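Local coordinates for fat acid-binding protein (PDB 3NYI), which probably binds lipids, as a DegV-family protein found here with a stearic acid molecule bound, at residues A162-L174 against V193-G205. Residues are numbered along the deposited sequence; the frame is centred on the assembly and turned at random.
Sequences ARIFFTVGSLDYL and VKPVIIMKDGDIG. With STE (stearic acid), chain C.
Phe166 lies between Ile197 of the adjacent antiparallel strand and the tail of the bound stearic acid. Its CB already meets the lipid, 3.6 Å from STE C16. With CG set between the backbone N and the carbonyl carbon (chi1 68°), the ring turns back across the neighbouring strand: CG and CD1 stay by STE C16, CD2 comes near Ile197 O, and CE1 reaches STE C14 and C13. On the far rim, CE2 and CZ meet Ile197 CB and CG2, with CE2 to CG2 at 3.4 Å. Ile197 CB thus makes a CH-pi contact on one face, while STE C14 sits over the centre of the other, 3.5 Å above the plane; Ile204 CG2 meets the edge at CZ. Replacing the ring with an alanine is likely to open a gap between Ile197 and the lipid, leaving the chain around C13 to C16 without its flat wall.

Paired backbone bonds hold the strands in register, Ile197 N to Phe166 O at 2.8 Å being nearly straight (172°). At the next hydrogen-bonded pair, Ile164 CD1 touches the selenium of Met199 at 3.6 Å, and Ile164 CG2 meets the lipid's end at C17 and C18. At the end of the strand, Thr167 OG1 donates to Pro195 O (2.8 Å); past it, in the helix that follows, Leu174 CD1 meets Ile197 CD1 tip to tip.

Strand 163-167 is an inner strand of this mixed sheet, flanked by 194-200 and 285-291. The side bearing Ile164 and Phe166 faces the fatty acid, with helix 128-143 against Ile164; on the other, Phe165 packs on helix 213-231.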
ATOM      1  N   ALA A 162      -0.377   6.785  10.128  1.00 20.56           N
ATOM      2  CA  ALA A 162      -0.381   5.470   9.512  1.00 17.08           C
ATOM      3  C   ALA A 162       0.873   4.668   9.838  1.00 16.50           C
ATOM      4  O   ALA A 162       1.982   5.216   9.867  1.00 18.37           O
ATOM      5  CB  ALA A 162      -0.550   5.593   7.940  1.00 15.22           C
ATOM      6  N   ARG A 163       0.710   3.364  10.057  1.00 15.14           N
ATOM      7  CA  ARG A 163       1.862   2.471  10.245  1.00 23.26           C
ATOM      8  C   ARG A 163       1.606   1.133   9.572  1.00 22.16           C
ATOM      9  O   ARG A 163       0.485   0.629   9.607  1.00 20.97           O
ATOM     10  CB  ARG A 163       2.100   2.157  11.726  1.00 18.18           C
ATOM     11  CG  ARG A 163       2.504   3.323  12.620  1.00 19.36           C
ATOM     12  CD  ARG A 163       3.895   3.838  12.242  1.00 22.25           C
ATOM     13  NE  ARG A 163       4.339   4.848  13.201  1.00 22.07           N
ATOM     14  CZ  ARG A 163       4.010   6.126  13.143  1.00 27.53           C
ATOM     15  NH1 ARG A 163       3.236   6.569  12.155  1.00 22.48           N
ATOM     16  NH2 ARG A 163       4.456   6.965  14.073  1.00 26.37           N
ATOM     17  N   ILE A 164       2.652   0.527   9.015  1.00 17.02           N
ATOM     18  CA  ILE A 164       2.588  -0.893   8.708  1.00 22.06           C
ATOM     19  C   ILE A 164       3.583  -1.601   9.596  1.00 19.44           C
ATOM     20  O   ILE A 164       4.722  -1.154   9.734  1.00 19.56           O
ATOM     21  CB  ILE A 164       2.973  -1.240   7.231  1.00 16.53           C
ATOM     22  CG1 ILE A 164       2.211  -0.378   6.234  1.00 18.49           C
ATOM     23  CG2 ILE A 164       2.695  -2.729   6.975  1.00 19.45           C
ATOM     24  CD1 ILE A 164       2.574  -0.674   4.746  1.00 19.40           C
ATOM     25  N   PHE A 165       3.161  -2.716  10.177  1.00 17.36           N
ATOM     26  CA  PHE A 165       4.043  -3.570  10.954  1.00 19.74           C
ATOM     27  C   PHE A 165       4.045  -4.930  10.283  1.00 22.42           C
ATOM     28  O   PHE A 165       2.996  -5.544  10.130  1.00 21.50           O
ATOM     29  CB  PHE A 165       3.502  -3.700  12.386  1.00 19.20           C
ATOM     30  CG  PHE A 165       3.361  -2.388  13.091  1.00 22.97           C
ATOM     31  CD1 PHE A 165       4.481  -1.745  13.597  1.00 26.11           C
ATOM     32  CD2 PHE A 165       2.116  -1.776  13.225  1.00 19.93           C
ATOM     33  CE1 PHE A 165       4.367  -0.507  14.246  1.00 24.58           C
ATOM     34  CE2 PHE A 165       1.994  -0.549  13.870  1.00 25.64           C
ATOM     35  CZ  PHE A 165       3.129   0.086  14.380  1.00 24.29           C
ATOM     36  N   PHE A 166       5.206  -5.405   9.860  1.00 23.98           N
ATOM     37  CA  PHE A 166       5.209  -6.620   9.047  1.00 21.35           C
ATOM     38  C   PHE A 166       6.517  -7.361   9.057  1.00 21.22           C
ATOM     39  O   PHE A 166       7.529  -6.863   9.571  1.00 21.41           O
ATOM     40  CB  PHE A 166       4.773  -6.323   7.605  1.00 23.06           C
ATOM     41  CG  PHE A 166       5.748  -5.485   6.804  1.00 20.65           C
ATOM     42  CD1 PHE A 166       6.485  -6.065   5.768  1.00 24.71           C
ATOM     43  CD2 PHE A 166       5.892  -4.119   7.043  1.00 20.63           C
ATOM     44  CE1 PHE A 166       7.370  -5.310   4.991  1.00 20.96           C
ATOM     45  CE2 PHE A 166       6.778  -3.350   6.267  1.00 27.15           C
ATOM     46  CZ  PHE A 166       7.509  -3.950   5.229  1.00 24.38           C
ATOM     47  N   THR A 167       6.486  -8.564   8.489  1.00 21.09           N
ATOM     48  CA  THR A 167       7.702  -9.327   8.293  1.00 22.71           C
ATOM     49  C   THR A 167       7.703  -9.933   6.888  1.00 26.56           C
ATOM     50  O   THR A 167       6.692  -9.893   6.190  1.00 27.35           O
ATOM     51  CB  THR A 167       7.870 -10.404   9.389  1.00 29.80           C
ATOM     52  OG1 THR A 167       9.202 -10.930   9.346  1.00 28.23           O
ATOM     53  CG2 THR A 167       6.846 -11.532   9.222  1.00 27.48           C
ATOM     54  N   VAL A 168       8.852 -10.450   6.465  1.00 24.29           N
ATOM     55  CA  VAL A 168       8.994 -11.042   5.133  1.00 25.70           C
ATOM     56  C   VAL A 168       9.814 -12.328   5.235  1.00 31.48           C
ATOM     57  O   VAL A 168      10.320 -12.643   6.301  1.00 28.46           O
ATOM     58  CB  VAL A 168       9.673 -10.067   4.175  1.00 25.70           C
ATOM     59  CG1 VAL A 168       8.775  -8.827   3.965  1.00 23.08           C
ATOM     60  CG2 VAL A 168      11.052  -9.659   4.716  1.00 28.48           C
ATOM     61  N   GLY A 169       9.941 -13.074   4.139  1.00 34.19           N
ATOM     62  CA  GLY A 169      10.615 -14.366   4.190  1.00 34.84           C
ATOM     63  C   GLY A 169      12.133 -14.318   4.105  1.00 35.26           C
ATOM     64  O   GLY A 169      12.814 -15.279   4.463  1.00 35.97           O
ATOM     65  N   SER A 170      12.669 -13.197   3.639  1.00 32.37           N
ATOM     66  CA  SER A 170      14.107 -13.043   3.434  1.00 29.94           C
ATOM     67  C   SER A 170      14.367 -11.592   3.085  1.00 33.02           C
ATOM     68  O   SER A 170      13.425 -10.831   2.867  1.00 34.20           O
ATOM     69  CB  SER A 170      14.576 -13.923   2.267  1.00 40.59           C
ATOM     70  OG  SER A 170      14.058 -13.444   1.032  1.00 35.85           O
ATOM     71  N   LEU A 171      15.636 -11.208   3.012  1.00 29.29           N
ATOM     72  CA  LEU A 171      15.986  -9.854   2.595  1.00 34.90           C
ATOM     73  C   LEU A 171      16.304  -9.784   1.099  1.00 34.19           C
ATOM     74  O   LEU A 171      16.543  -8.702   0.570  1.00 32.62           O
ATOM     75  CB  LEU A 171      17.207  -9.352   3.367  1.00 33.57           C
ATOM     76  CG  LEU A 171      17.034  -8.965   4.836  1.00 44.21           C
ATOM     77  CD1 LEU A 171      18.308  -8.286   5.331  1.00 47.68           C
ATOM     78  CD2 LEU A 171      15.859  -8.040   4.990  1.00 39.83           C
ATOM     79  N   ASP A 172      16.324 -10.941   0.438  1.00 29.28           N
ATOM     80  CA  ASP A 172      16.787 -11.040  -0.952  1.00 36.51           C
ATOM     81  C   ASP A 172      16.072 -10.084  -1.909  1.00 30.66           C
ATOM     82  O   ASP A 172      16.710  -9.377  -2.691  1.00 29.07           O
ATOM     83  CB  ASP A 172      16.643 -12.477  -1.465  1.00 41.29           C
ATOM     84  CG  ASP A 172      17.466 -13.476  -0.662  1.00 58.64           C
ATOM     85  OD1 ASP A 172      18.436 -13.058   0.009  1.00 59.99           O
ATOM     86  OD2 ASP A 172      17.138 -14.680  -0.707  1.00 65.39           O
ATOM     87  N   TYR A 173      14.745 -10.071  -1.856  1.00 28.47           N
ATOM     88  CA  TYR A 173      13.974  -9.233  -2.776  1.00 21.93           C
ATOM     89  C   TYR A 173      14.081  -7.744  -2.470  1.00 26.07           C
ATOM     90  O   TYR A 173      14.196  -6.929  -3.387  1.00 24.85           O
ATOM     91  CB  TYR A 173      12.514  -9.686  -2.812  1.00 24.94           C
ATOM     92  CG  TYR A 173      12.337 -11.147  -3.191  1.00 29.28           C
ATOM     93  CD1 TYR A 173      12.179 -11.521  -4.519  1.00 30.17           C
ATOM     94  CD2 TYR A 173      12.322 -12.148  -2.223  1.00 32.40           C
ATOM     95  CE1 TYR A 173      12.015 -12.866  -4.879  1.00 35.35           C
ATOM     96  CE2 TYR A 173      12.151 -13.491  -2.570  1.00 32.87           C
ATOM     97  CZ  TYR A 173      11.991 -13.842  -3.908  1.00 37.82           C
ATOM     98  OH  TYR A 173      11.810 -15.171  -4.284  1.00 36.27           O
ATOM     99  N   LEU A 174      14.031  -7.384  -1.184  1.00 24.33           N
ATOM    100  CA  LEU A 174      14.206  -5.996  -0.778  1.00 26.10           C
ATOM    101  C   LEU A 174      15.535  -5.439  -1.269  1.00 25.43           C
ATOM    102  O   LEU A 174      15.581  -4.333  -1.790  1.00 26.48           O
ATOM    103  CB  LEU A 174      14.121  -5.843   0.750  1.00 26.91           C
ATOM    104  CG  LEU A 174      12.726  -5.992   1.353  1.00 31.48           C
ATOM    105  CD1 LEU A 174      12.788  -6.108   2.882  1.00 33.03           C
ATOM    106  CD2 LEU A 174      11.852  -4.815   0.926  1.00 28.44           C
ATOM    107  N   VAL A 193      18.441 -14.742   9.408  1.00 38.43           N
ATOM    108  CA  VAL A 193      17.664 -13.688  10.058  1.00 39.33           C
ATOM    109  C   VAL A 193      16.651 -13.031   9.125  1.00 39.57           C
ATOM    110  O   VAL A 193      16.905 -12.855   7.932  1.00 39.74           O
ATOM    111  CB  VAL A 193      18.577 -12.614  10.693  1.00 43.58           C
ATOM    112  CG1 VAL A 193      17.752 -11.604  11.484  1.00 41.86           C
ATOM    113  CG2 VAL A 193      19.616 -13.271  11.599  1.00 38.92           C
ATOM    114  N   LYS A 194      15.486 -12.701   9.679  1.00 31.30           N
ATOM    115  CA  LYS A 194      14.486 -11.896   8.985  1.00 34.02           C
ATOM    116  C   LYS A 194      14.139 -10.699   9.854  1.00 33.23           C
ATOM    117  O   LYS A 194      14.209 -10.768  11.089  1.00 33.77           O
ATOM    118  CB  LYS A 194      13.211 -12.691   8.667  1.00 35.68           C
ATOM    119  CG  LYS A 194      13.417 -13.918   7.769  1.00 39.60           C
ATOM    120  CD  LYS A 194      13.808 -15.117   8.615  1.00 49.17           C
ATOM    121  CE  LYS A 194      13.860 -16.404   7.808  1.00 51.75           C
ATOM    122  NZ  LYS A 194      14.292 -17.535   8.677  1.00 49.93           N
ATOM    123  N   PRO A 195      13.780  -9.588   9.209  1.00 29.86           N
ATOM    124  CA  PRO A 195      13.429  -8.348   9.909  1.00 26.04           C
ATOM    125  C   PRO A 195      11.963  -8.267  10.293  1.00 30.56           C
ATOM    126  O   PRO A 195      11.094  -8.836   9.629  1.00 29.01           O
ATOM    127  CB  PRO A 195      13.730  -7.277   8.863  1.00 26.51           C
ATOM    128  CG  PRO A 195      13.412  -7.973   7.540  1.00 27.41           C
ATOM    129  CD  PRO A 195      13.868  -9.407   7.746  1.00 25.96           C
ATOM    130  N   VAL A 196      11.701  -7.580  11.401  1.00 26.76           N
ATOM    131  CA  VAL A 196      10.382  -7.038  11.645  1.00 20.97           C
ATOM    132  C   VAL A 196      10.526  -5.612  11.145  1.00 25.44           C
ATOM    133  O   VAL A 196      11.456  -4.903  11.538  1.00 26.14           O
ATOM    134  CB  VAL A 196      10.044  -6.998  13.140  1.00 31.56           C
ATOM    135  CG1 VAL A 196       8.727  -6.254  13.360  1.00 27.44           C
ATOM    136  CG2 VAL A 196       9.983  -8.412  13.722  1.00 31.90           C
ATOM    137  N   ILE A 197       9.619  -5.195  10.274  1.00 23.54           N
ATOM    138  CA  ILE A 197       9.770  -3.923   9.584  1.00 19.10           C
ATOM    139  C   ILE A 197       8.620  -2.990   9.930  1.00 21.50           C
ATOM    140  O   ILE A 197       7.484  -3.424  10.093  1.00 23.50           O
ATOM    141  CB  ILE A 197       9.818  -4.139   8.035  1.00 26.24           C
ATOM    142  CG1 ILE A 197      10.938  -5.122   7.666  1.00 18.10           C
ATOM    143  CG2 ILE A 197       9.978  -2.793   7.281  1.00 21.96           C
ATOM    144  CD1 ILE A 197      10.939  -5.521   6.183  1.00 23.04           C
ATOM    145  N   ILE A 198       8.918  -1.699  10.023  1.00 20.68           N
ATOM    146  CA  ILE A 198       7.895  -0.706  10.263  1.00 21.69           C
ATOM    147  C   ILE A 198       7.904   0.288   9.127  1.00 21.90           C
ATOM    148  O   ILE A 198       8.956   0.826   8.797  1.00 21.95           O
ATOM    149  CB  ILE A 198       8.161   0.090  11.575  1.00 23.08           C
ATOM    150  CG1 ILE A 198       8.222  -0.850  12.774  1.00 26.12           C
ATOM    151  CG2 ILE A 198       7.086   1.162  11.755  1.00 23.39           C
ATOM    152  CD1 ILE A 198       8.612  -0.161  14.089  1.00 29.42           C
HETATM  153  N   MSE A 199       6.739   0.540   8.540  1.00 20.09           N
HETATM  154  CA  MSE A 199       6.619   1.632   7.584  1.00 23.89           C
HETATM  155  C   MSE A 199       6.001   2.837   8.259  1.00 22.66           C
HETATM  156  O   MSE A 199       4.903   2.761   8.817  1.00 22.88           O
HETATM  157  CB  MSE A 199       5.778   1.249   6.361  1.00 20.72           C
HETATM  158  CG  MSE A 199       5.702   2.392   5.366  1.00 24.59           C
HETATM  159 SE   MSE A 199       4.806   1.963   3.676  0.77 25.60          SE
HETATM  160  CE  MSE A 199       5.346   3.601   2.723  1.00 16.15           C
ATOM    161  N   LYS A 200       6.709   3.958   8.216  1.00 20.41           N
ATOM    162  CA  LYS A 200       6.162   5.175   8.776  1.00 22.02           C
ATOM    163  C   LYS A 200       6.829   6.350   8.119  1.00 21.69           C
ATOM    164  O   LYS A 200       7.995   6.263   7.688  1.00 20.17           O
ATOM    165  CB  LYS A 200       6.370   5.222  10.294  1.00 23.64           C
ATOM    166  CG  LYS A 200       7.747   5.678  10.739  1.00 31.10           C
ATOM    167  CD  LYS A 200       7.782   5.801  12.285  1.00 32.42           C
ATOM    168  CE  LYS A 200       9.141   6.267  12.790  1.00 41.89           C
ATOM    169  NZ  LYS A 200       9.166   6.413  14.293  1.00 43.27           N
ATOM    170  N   ASP A 201       6.083   7.441   8.020  1.00 19.70           N
ATOM    171  CA  ASP A 201       6.636   8.662   7.461  1.00 23.36           C
ATOM    172  C   ASP A 201       7.128   8.445   6.022  1.00 24.15           C
ATOM    173  O   ASP A 201       8.093   9.079   5.594  1.00 27.69           O
ATOM    174  CB  ASP A 201       7.806   9.138   8.318  1.00 38.51           C
ATOM    175  CG  ASP A 201       7.712  10.593   8.656  1.00 61.48           C
ATOM    176  OD1 ASP A 201       8.409  11.395   8.001  1.00 63.30           O
ATOM    177  OD2 ASP A 201       6.929  10.934   9.569  1.00 77.83           O
ATOM    178  N   GLY A 202       6.496   7.527   5.296  1.00 22.83           N
ATOM    179  CA  GLY A 202       6.816   7.344   3.881  1.00 19.01           C
ATOM    180  C   GLY A 202       7.914   6.362   3.521  1.00 24.87           C
ATOM    181  O   GLY A 202       8.212   6.167   2.326  1.00 20.65           O
ATOM    182  N   ASP A 203       8.503   5.712   4.524  1.00 20.32           N
ATOM    183  CA  ASP A 203       9.627   4.819   4.277  1.00 22.13           C
ATOM    184  C   ASP A 203       9.635   3.638   5.262  1.00 23.66           C
ATOM    185  O   ASP A 203       8.841   3.609   6.204  1.00 24.60           O
ATOM    186  CB  ASP A 203      10.932   5.622   4.405  1.00 30.24           C
ATOM    187  CG  ASP A 203      12.084   5.033   3.584  1.00 44.08           C
ATOM    188  OD1 ASP A 203      11.990   3.872   3.127  1.00 36.46           O
ATOM    189  OD2 ASP A 203      13.094   5.747   3.394  1.00 43.53           O
ATOM    190  N   ILE A 204      10.555   2.689   5.072  1.00 20.41           N
ATOM    191  CA  ILE A 204      10.685   1.551   5.999  1.00 22.01           C
ATOM    192  C   ILE A 204      11.904   1.625   6.916  1.00 27.32           C
ATOM    193  O   ILE A 204      12.944   2.174   6.553  1.00 24.39           O
ATOM    194  CB  ILE A 204      10.668   0.191   5.270  1.00 19.45           C
ATOM    195  CG1 ILE A 204      11.619   0.203   4.068  1.00 20.71           C
ATOM    196  CG2 ILE A 204       9.239  -0.129   4.776  1.00 19.08           C
ATOM    197  CD1 ILE A 204      11.672  -1.151   3.333  1.00 24.23           C
ATOM    198  N   GLY A 205      11.755   1.060   8.110  1.00 22.55           N
ATOM    199  CA  GLY A 205      12.823   1.001   9.089  1.00 26.13           C
ATOM    200  C   GLY A 205      12.733  -0.302   9.862  1.00 28.43           C
ATOM    201  O   GLY A 205      11.730  -1.014   9.783  1.00 22.90           O
TER
HETATM  202  C1  STE C 301       8.154   1.117  -9.229  1.00 31.98           C
HETATM  203  O1  STE C 301       8.137   2.297  -9.406  1.00 27.25           O
HETATM  204  O2  STE C 301       8.866   0.433  -9.905  1.00 30.53           O
HETATM  205  C2  STE C 301       7.442   0.521  -7.994  1.00 23.87           C
HETATM  206  C3  STE C 301       8.456   0.264  -6.850  1.00 20.47           C
HETATM  207  C4  STE C 301       7.751  -0.437  -5.663  1.00 21.29           C
HETATM  208  C5  STE C 301       8.667  -0.483  -4.418  1.00 22.03           C
HETATM  209  C6  STE C 301       7.957  -1.237  -3.270  1.00 20.91           C
HETATM  210  C7  STE C 301       8.888  -1.390  -2.041  1.00 20.93           C
HETATM  211  C8  STE C 301       8.067  -2.009  -0.880  1.00 22.96           C
HETATM  212  C9  STE C 301       8.943  -2.214   0.377  1.00 23.43           C
HETATM  213  C10 STE C 301       8.090  -2.918   1.469  1.00 26.88           C
HETATM  214  C11 STE C 301       7.154  -1.883   2.097  1.00 23.16           C
HETATM  215  C12 STE C 301       5.665  -2.297   2.174  1.00 23.79           C
HETATM  216  C13 STE C 301       5.409  -3.812   2.177  1.00 26.16           C
HETATM  217  C14 STE C 301       4.380  -4.083   3.308  1.00 23.51           C
HETATM  218  C15 STE C 301       3.743  -5.485   3.160  1.00 20.19           C
HETATM  219  C16 STE C 301       3.028  -5.844   4.486  1.00 24.74           C
HETATM  220  C17 STE C 301       1.587  -5.292   4.468  1.00 22.18           C
HETATM  221  C18 STE C 301       0.794  -5.781   5.702  1.00 23.96           C
HETATM  222  O   HOH W   1       3.264   7.184   8.489  1.00 29.49           O